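PDB 3SFW: dihydropyrimidinase from Brevibacillus agri, which catalyses the reversible, zinc-dependent hydrolytic ring opening of dihydropyrimidines to N-carbamoyl-beta-amino acids, as a member of the amidohydrolase family. Local coordinates for the interface of chains A and B and the interface of chains A and C. Sequence-based numbering; all coordinates share one arbitrary frame. Chains: chain A/B/C, Dihydropyrimidinase.

Contact 1: the interface of chains A and B. Residues chain A 19, 29-33, 35, 387; chain B 29-32, 35, 387.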
# COMPACT_ATOMS: atom_id res chain seq x y z
N ALA A 19 21.77 -37.76 -13.43
CA ALA A 19 21.28 -39.08 -13.75
C ALA A 19 21.13 -39.18 -15.24
O ALA A 19 21.19 -38.15 -15.93
CB ALA A 19 19.91 -39.33 -13.08
N VAL A 29 10.68 -42.67 -20.20
CA VAL A 29 10.22 -43.90 -19.52
C VAL A 29 11.03 -44.29 -18.30
O VAL A 29 10.53 -45.06 -17.45
CB VAL A 29 10.11 -45.12 -20.51
CG1 VAL A 29 9.04 -44.83 -21.58
CG2 VAL A 29 11.46 -45.45 -21.09
N ALA A 30 12.24 -43.77 -18.16
CA ALA A 30 13.04 -44.03 -16.95
C ALA A 30 14.07 -42.97 -16.72
O ALA A 30 14.57 -42.35 -17.67
CB ALA A 30 13.74 -45.45 -17.05
N ILE A 31 14.43 -42.79 -15.46
CA ILE A 31 15.51 -41.92 -15.12
C ILE A 31 16.26 -42.66 -14.03
O ILE A 31 15.64 -43.28 -13.17
CB ILE A 31 14.99 -40.59 -14.59
CG1 ILE A 31 14.06 -39.93 -15.65
CG2 ILE A 31 16.20 -39.69 -14.17
CD1 ILE A 31 13.37 -38.58 -15.06
N GLY A 32 17.58 -42.60 -14.06
CA GLY A 32 18.34 -43.47 -13.17
C GLY A 32 19.82 -43.32 -13.35
O GLY A 32 20.29 -42.95 -14.42
N SER A 33 20.55 -43.70 -12.31
CA SER A 33 22.00 -43.60 -12.31
C SER A 33 22.66 -44.82 -12.99
O SER A 33 23.79 -44.75 -13.45
CB SER A 33 22.48 -43.48 -10.85
OG SER A 33 21.58 -44.17 -10.00
N LEU A 35 20.93 -47.39 -15.48
CA LEU A 35 19.78 -48.00 -16.13
C LEU A 35 20.12 -49.26 -16.97
O LEU A 35 19.25 -50.07 -17.26
CB LEU A 35 19.05 -46.97 -17.01
CG LEU A 35 18.33 -45.84 -16.24
CD1 LEU A 35 17.71 -44.88 -17.20
CD2 LEU A 35 17.25 -46.43 -15.31
N VAL A 387 9.09 -39.21 -15.78
CA VAL A 387 8.44 -40.34 -16.38
C VAL A 387 7.01 -40.02 -16.78
O VAL A 387 6.22 -39.47 -15.99
CB VAL A 387 8.47 -41.57 -15.43
CG1 VAL A 387 7.71 -42.74 -16.04
CG2 VAL A 387 9.92 -41.98 -15.24
N VAL B 29 17.41 -44.66 -6.72
CA VAL B 29 18.34 -44.89 -7.85
C VAL B 29 17.68 -44.96 -9.22
O VAL B 29 18.36 -44.76 -10.24
CB VAL B 29 19.25 -46.15 -7.62
CG1 VAL B 29 20.15 -45.94 -6.40
CG2 VAL B 29 18.40 -47.40 -7.53
N ALA B 30 16.37 -45.18 -9.26
CA ALA B 30 15.65 -45.16 -10.54
C ALA B 30 14.20 -44.89 -10.36
O ALA B 30 13.59 -45.23 -9.33
CB ALA B 30 15.85 -46.55 -11.31
N ILE B 31 13.59 -44.31 -11.39
CA ILE B 31 12.17 -44.14 -11.41
C ILE B 31 11.77 -44.48 -12.84
O ILE B 31 12.47 -44.12 -13.77
CB ILE B 31 11.79 -42.69 -11.09
CG1 ILE B 31 12.39 -42.30 -9.70
CG2 ILE B 31 10.24 -42.53 -11.18
CD1 ILE B 31 12.14 -40.72 -9.38
N GLY B 32 10.65 -45.17 -12.99
CA GLY B 32 10.34 -45.69 -14.32
C GLY B 32 9.07 -46.48 -14.33
O GLY B 32 8.65 -47.03 -13.32
N LEU B 35 10.68 -50.89 -14.82
CA LEU B 35 12.07 -51.01 -14.40
C LEU B 35 12.60 -52.47 -14.39
O LEU B 35 13.81 -52.70 -14.42
CB LEU B 35 12.27 -50.39 -13.00
CG LEU B 35 12.13 -48.85 -12.95
CD1 LEU B 35 12.28 -48.36 -11.55
CD2 LEU B 35 13.18 -48.18 -13.86
N VAL B 387 16.13 -39.22 -8.40
CA VAL B 387 17.38 -39.94 -8.37
C VAL B 387 18.46 -39.16 -7.63
O VAL B 387 18.68 -37.96 -7.88
CB VAL B 387 17.86 -40.29 -9.81
CG1 VAL B 387 19.22 -40.97 -9.77
CG2 VAL B 387 16.85 -41.23 -10.41

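Contact 2: the interface of chains A and B. Residues chain A 246, 250, 299, 302, 306, 308; chain B 253-257, 307.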
# COMPACT_ATOMS: atom_id res chain seq x y z
N VAL A 246 3.43 -4.06 -11.84
CA VAL A 246 3.87 -5.06 -10.84
C VAL A 246 3.22 -4.81 -9.48
O VAL A 246 2.69 -5.73 -8.86
CB VAL A 246 5.41 -5.03 -10.67
CG1 VAL A 246 5.80 -5.91 -9.47
CG2 VAL A 246 6.13 -5.54 -11.97
N ALA A 250 0.93 -7.43 -7.48
CA ALA A 250 1.30 -7.88 -6.11
C ALA A 250 0.20 -7.63 -5.08
O ALA A 250 -0.07 -8.51 -4.23
CB ALA A 250 2.63 -7.25 -5.65
N VAL A 299 12.75 -4.08 -10.84
CA VAL A 299 11.45 -4.39 -10.24
C VAL A 299 10.84 -5.65 -10.89
O VAL A 299 10.31 -6.52 -10.20
CB VAL A 299 10.50 -3.20 -10.34
CG1 VAL A 299 9.13 -3.53 -9.62
CG2 VAL A 299 11.11 -1.92 -9.65
N SER A 302 12.90 -8.64 -9.60
CA SER A 302 12.44 -8.90 -8.20
C SER A 302 11.12 -9.66 -8.19
O SER A 302 10.89 -10.53 -7.35
CB SER A 302 12.24 -7.57 -7.46
OG SER A 302 13.47 -7.00 -7.12
N ASN A 306 10.57 -13.27 -6.53
CA ASN A 306 9.66 -13.45 -5.41
C ASN A 306 8.24 -13.88 -5.77
O ASN A 306 7.36 -13.85 -4.93
CB ASN A 306 9.65 -12.22 -4.48
CG ASN A 306 10.88 -12.15 -3.58
OD1 ASN A 306 11.59 -13.15 -3.43
ND2 ASN A 306 11.24 -10.93 -3.15
N ILE A 308 5.81 -12.96 -7.79
CA ILE A 308 4.72 -12.02 -8.13
C ILE A 308 4.40 -12.06 -9.66
O ILE A 308 3.23 -11.95 -10.03
CB ILE A 308 5.15 -10.56 -7.76
CG1 ILE A 308 5.25 -10.46 -6.22
CG2 ILE A 308 4.11 -9.51 -8.28
CD1 ILE A 308 6.10 -9.28 -5.68
N ARG B 253 8.53 -8.31 -0.10
CA ARG B 253 8.92 -9.17 -1.22
C ARG B 253 8.72 -8.42 -2.57
O ARG B 253 9.48 -8.63 -3.50
CB ARG B 253 8.12 -10.47 -1.17
CG ARG B 253 8.60 -11.37 0.02
CD ARG B 253 7.78 -12.66 0.14
NE ARG B 253 7.85 -13.46 -1.09
CZ ARG B 253 8.76 -14.40 -1.37
NH1 ARG B 253 9.80 -14.64 -0.56
NH2 ARG B 253 8.66 -15.09 -2.50
N GLU B 254 7.73 -7.53 -2.63
CA GLU B 254 7.55 -6.76 -3.88
C GLU B 254 8.72 -5.82 -4.10
O GLU B 254 9.05 -5.49 -5.23
CB GLU B 254 6.19 -5.99 -3.88
CG GLU B 254 5.87 -5.36 -5.20
CD GLU B 254 6.50 -3.99 -5.43
OE1 GLU B 254 6.86 -3.29 -4.44
OE2 GLU B 254 6.70 -3.63 -6.62
N LYS B 255 9.40 -5.41 -3.03
CA LYS B 255 10.63 -4.62 -3.18
C LYS B 255 11.84 -5.44 -3.55
O LYS B 255 12.92 -4.90 -3.82
CB LYS B 255 10.91 -3.81 -1.90
CG LYS B 255 9.90 -2.71 -1.64
CD LYS B 255 10.15 -2.14 -0.24
CE LYS B 255 8.99 -1.26 0.23
NZ LYS B 255 9.22 -0.84 1.67
N GLY B 256 11.66 -6.76 -3.60
CA GLY B 256 12.73 -7.69 -3.98
C GLY B 256 13.64 -8.03 -2.81
O GLY B 256 14.70 -8.68 -2.99
N TRP B 257 13.19 -7.71 -1.59
CA TRP B 257 13.98 -8.12 -0.45
C TRP B 257 13.86 -9.61 -0.20
O TRP B 257 12.88 -10.26 -0.60
CB TRP B 257 13.64 -7.33 0.79
CG TRP B 257 13.82 -5.84 0.56
CD1 TRP B 257 14.59 -5.25 -0.41
CD2 TRP B 257 13.24 -4.79 1.31
NE1 TRP B 257 14.55 -3.88 -0.28
CE2 TRP B 257 13.75 -3.57 0.78
CE3 TRP B 257 12.46 -4.74 2.47
CZ2 TRP B 257 13.43 -2.33 1.33
CZ3 TRP B 257 12.16 -3.51 3.02
CH2 TRP B 257 12.63 -2.32 2.45
N GLY B 307 2.20 -17.54 -2.84
CA GLY B 307 3.69 -17.59 -2.71
C GLY B 307 4.29 -16.50 -1.81
O GLY B 307 5.49 -16.24 -1.87
O HOH W 1 5.57 -12.50 -2.55
O HOH W 2 8.72 -6.84 -7.63
O HOH W 3 13.07 -4.16 -6.99

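Contact 3: the interface of chains A and C. Residues chain A 163, 186, 219, 223, 226-227; chain C 163, 186, 219, 223, 226-227.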
# COMPACT_ATOMS: atom_id res chain seq x y z
N ASP A 163 -14.93 -2.61 -21.58
CA ASP A 163 -15.19 -3.19 -20.28
C ASP A 163 -16.33 -4.18 -20.30
O ASP A 163 -16.31 -5.17 -19.56
CB ASP A 163 -15.45 -2.11 -19.22
CG ASP A 163 -14.18 -1.33 -18.87
OD1 ASP A 163 -13.05 -1.77 -19.27
OD2 ASP A 163 -14.32 -0.32 -18.15
N ASN A 186 -4.31 1.47 -21.41
CA ASN A 186 -5.58 2.15 -21.71
C ASN A 186 -5.59 2.66 -23.15
O ASN A 186 -4.89 3.63 -23.50
CB ASN A 186 -5.85 3.28 -20.70
CG ASN A 186 -7.23 3.86 -20.87
OD1 ASN A 186 -7.56 4.38 -21.94
ND2 ASN A 186 -8.04 3.78 -19.84
N GLU A 219 -3.00 1.60 -15.13
CA GLU A 219 -4.46 1.76 -15.03
C GLU A 219 -5.23 0.56 -15.62
O GLU A 219 -6.10 -0.02 -14.96
CB GLU A 219 -4.93 3.04 -15.73
CG GLU A 219 -6.46 3.31 -15.55
CD GLU A 219 -7.32 2.45 -16.44
OE1 GLU A 219 -6.99 2.27 -17.65
OE2 GLU A 219 -8.30 1.87 -15.89
N ARG A 223 -7.64 -2.14 -13.78
CA ARG A 223 -9.02 -2.31 -14.25
C ARG A 223 -9.28 -3.78 -14.54
O ARG A 223 -10.32 -4.33 -14.11
CB ARG A 223 -9.27 -1.46 -15.49
CG ARG A 223 -10.68 -1.67 -16.11
CD ARG A 223 -11.10 -0.39 -16.86
NE ARG A 223 -9.97 0.23 -17.56
CZ ARG A 223 -9.65 0.04 -18.84
NH1 ARG A 223 -8.53 0.57 -19.33
NH2 ARG A 223 -10.50 -0.62 -19.65
N ALA A 226 -9.63 -5.59 -11.19
CA ALA A 226 -10.88 -5.33 -10.49
C ALA A 226 -12.04 -6.13 -11.10
O ALA A 226 -12.88 -6.71 -10.37
CB ALA A 226 -11.23 -3.81 -10.54
N LEU A 227 -12.09 -6.17 -12.42
CA LEU A 227 -13.18 -6.88 -13.10
C LEU A 227 -13.02 -8.37 -12.87
O LEU A 227 -14.00 -9.09 -12.68
CB LEU A 227 -13.12 -6.57 -14.62
CG LEU A 227 -14.03 -5.42 -15.09
CD1 LEU A 227 -13.83 -4.15 -14.26
CD2 LEU A 227 -13.77 -5.17 -16.56
N ASP C 163 -13.86 6.52 -21.47
CA ASP C 163 -12.54 7.02 -21.08
C ASP C 163 -12.05 8.09 -22.07
O ASP C 163 -11.28 8.97 -21.70
CB ASP C 163 -11.50 5.87 -21.05
CG ASP C 163 -11.75 4.90 -19.90
OD1 ASP C 163 -12.55 5.26 -19.01
OD2 ASP C 163 -11.11 3.80 -19.87
N ASN C 186 -18.09 1.63 -12.08
CA ASN C 186 -17.96 1.09 -13.45
C ASN C 186 -19.31 0.75 -14.07
O ASN C 186 -19.95 -0.25 -13.69
CB ASN C 186 -17.04 -0.16 -13.48
CG ASN C 186 -16.74 -0.60 -14.87
OD1 ASN C 186 -17.64 -0.95 -15.65
ND2 ASN C 186 -15.46 -0.53 -15.24
N GLU C 219 -12.78 0.67 -8.59
CA GLU C 219 -12.16 0.57 -9.93
C GLU C 219 -12.32 1.91 -10.65
O GLU C 219 -11.37 2.47 -11.19
CB GLU C 219 -12.85 -0.50 -10.78
CG GLU C 219 -12.13 -0.74 -12.15
CD GLU C 219 -12.51 0.27 -13.24
OE1 GLU C 219 -13.70 0.62 -13.32
OE2 GLU C 219 -11.59 0.87 -13.87
N ARG C 223 -9.52 4.59 -11.89
CA ARG C 223 -9.37 4.90 -13.34
C ARG C 223 -9.42 6.41 -13.58
O ARG C 223 -8.56 6.98 -14.27
CB ARG C 223 -10.52 4.23 -14.10
CG ARG C 223 -10.61 4.61 -15.61
CD ARG C 223 -11.25 3.43 -16.45
NE ARG C 223 -12.38 2.86 -15.72
CZ ARG C 223 -13.66 3.19 -15.89
NH1 ARG C 223 -14.58 2.67 -15.07
NH2 ARG C 223 -14.04 3.97 -16.90
N ALA C 226 -6.03 7.78 -12.32
CA ALA C 226 -4.91 7.53 -13.25
C ALA C 226 -5.04 8.49 -14.43
O ALA C 226 -4.03 9.04 -14.88
CB ALA C 226 -4.92 6.07 -13.76
N LEU C 227 -6.25 8.68 -14.96
CA LEU C 227 -6.43 9.58 -16.13
C LEU C 227 -6.13 11.04 -15.74
O LEU C 227 -5.52 11.80 -16.51
CB LEU C 227 -7.86 9.47 -16.70
CG LEU C 227 -7.97 8.44 -17.87
CD1 LEU C 227 -7.34 7.07 -17.52
CD2 LEU C 227 -9.49 8.27 -18.23
O HOH W 4 -8.79 1.29 -13.14
O HOH W 5 -13.08 1.85 -19.51

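Contact 1: the interface of chains A and B
The carbonyl oxygen of B:Val29 is gripped by one firm hydrogen bond and one weak one, both from A:Ser33. The backbone N of A:Ser33 lies 3.2 Å from B:Val29 O, nearly along the C=O axis, while the hydroxyl OG of the same serine adds the weak bond. At the centre of the patch A:Ile31 and B:Ile31 face each other across the two-fold axis and bond twice: A:Ile31 N gives to B:Ile31 O at 2.9 Å, and the twin runs back with the same geometry, 160° at the hydrogen. This reciprocal pair fixes the register of an antiparallel bridge in which A:Ala30 stands opposite B:Gly32 and B:Ala30 opposite A:Gly32. Over the bridge lies B:Val387, whose CG2, anti to the carbonyl carbon, sits 3.6 Å from A:Ile31 O and 3.8 Å from A:Gly32 CA. Its other methyl, CG1, anti to the backbone N (chi1 177°), reaches A:Ala19 CB at 3.8 Å. A:Ile31 crosses this valine obliquely and meets it through the branch methyl CG2, 4.1 Å from B:Val387 CG2. With no side chain on A:Gly32, the valine methyl can probably lie close to the strand. Strand 27-32 of each subunit thus pairs edge to edge with its twin, joining sheet across the A-B interface, with the loop bearing B:Val387 lying over the junction.

Contact 2: the interface of chains A and B
B:Glu254, B:Arg253 and A:Asn306 bury the most surface here, around the end of a helix of chain B. The amide of A:Asn306 is held by its ND2, which gives to two backbone carbonyls. Its bond to B:Arg253 O is 2.9 Å long and almost straight (178° at the hydrogen), in the amide plane and on a carbonyl lone pair. The second, to B:Trp257 O at 3.1 Å, is more bent and comes from above the carbonyl plane. B:Arg253 folds back over the same asparagine: its chain bends at chi3, and the guanidinium lies across the amide with the planes 35° apart, OD1 above one face toward the rim. From there NH2 gives to the backbone O of A:Asn306 at 3.0 Å, and NE holds water 1, which also reaches that oxygen. B:Glu254 extends with CG anti to the backbone N (chi1 -172°), then bends at chi2. Its aliphatic stem packs on apolar groups, CG lying 3.8 Å from A:Ala250 CB, while the methyl CD1 of A:Ile308 presses on B:Glu254 CA at 3.4 Å. Carboxylate oxygen OE2 ends near the CG1 methyls of A:Val246 and A:Val299. Water 2 links B:Glu254 O to A:Val299 O. The C-terminal end of helix 243-254 in chain B and the turn after it thus rest against helices 243-254 and 295-305 of chain A and the loop following the latter.

Contact 3: the interface of chains A and C
Across the two-fold A-C interface helix 214-230 of chain A packs against helix 214-231 of chain C, with A:Asp163 starting helix 163-176. A:Arg223 lies alongside C:Glu219, and C:Arg223 alongside A:Glu219, pointing the same way, with carboxylate and guanidinium planes 66° apart. No salt bridge crosses this pair: the carboxylate oxygen C:Glu219 OE2 instead touches the aliphatic stem of A:Arg223, 3.3 Å from CD. The two arginines cross obliquely, their CD carbons 3.8 Å apart. The hydrogen bonds of each guanidinium seen here go to carboxylates of its own chain. A:Arg223, bent at chi3 (38°), grips A:Glu219 side-on, NE to OE2 at 2.9 Å and NH1 to OE1 at 2.8 Å, each oxygen using its syn lone pair. NH2 forms a salt bridge with A:Asp163 OD1. The grip fixes the guanidinium's rotation and turns one face to C:Asp163 OD2, centred 4.1 Å above the plane; opposite charges there would probably favour the approach. An alanine in place of A:Arg223 would probably loosen A:Asp163 and A:Glu219, losing their shared guanidinium and the packing of its stem on chain C. A:Asn186 joins the chains: its ND2 gives to A:Glu219 OE1 at 2.9 Å and to C:Asp163 OD2 at 3.1 Å, meeting both carboxylates from above their planes. Farther along the facing helices, A:Ala226 CB packs on C:Glu219 CG. Near the two-fold axis, water 5 bridges the aspartates, bound 2.8 Å from both A:Asp163 OD2 and C:Asp163 OD2.

Contact 1 and contact 2 belong to the same A-B interface, yet their C-alpha centres lie about 37 Å apart, so that interface is long and joined by strand pairing at one place and by helix ends and loops at another. Contact 3 faces a different partner, chain C, its C-alpha centre about 23 Å from that of contact 2 and 52 Å from that of contact 1. No residue is shared among the three. Because chain A uses separate surfaces for B and C, two kinds of two-fold contact can combine in the deposited four-copy assembly, consistent with a dimer of dimers if this assembly is also the one in solution.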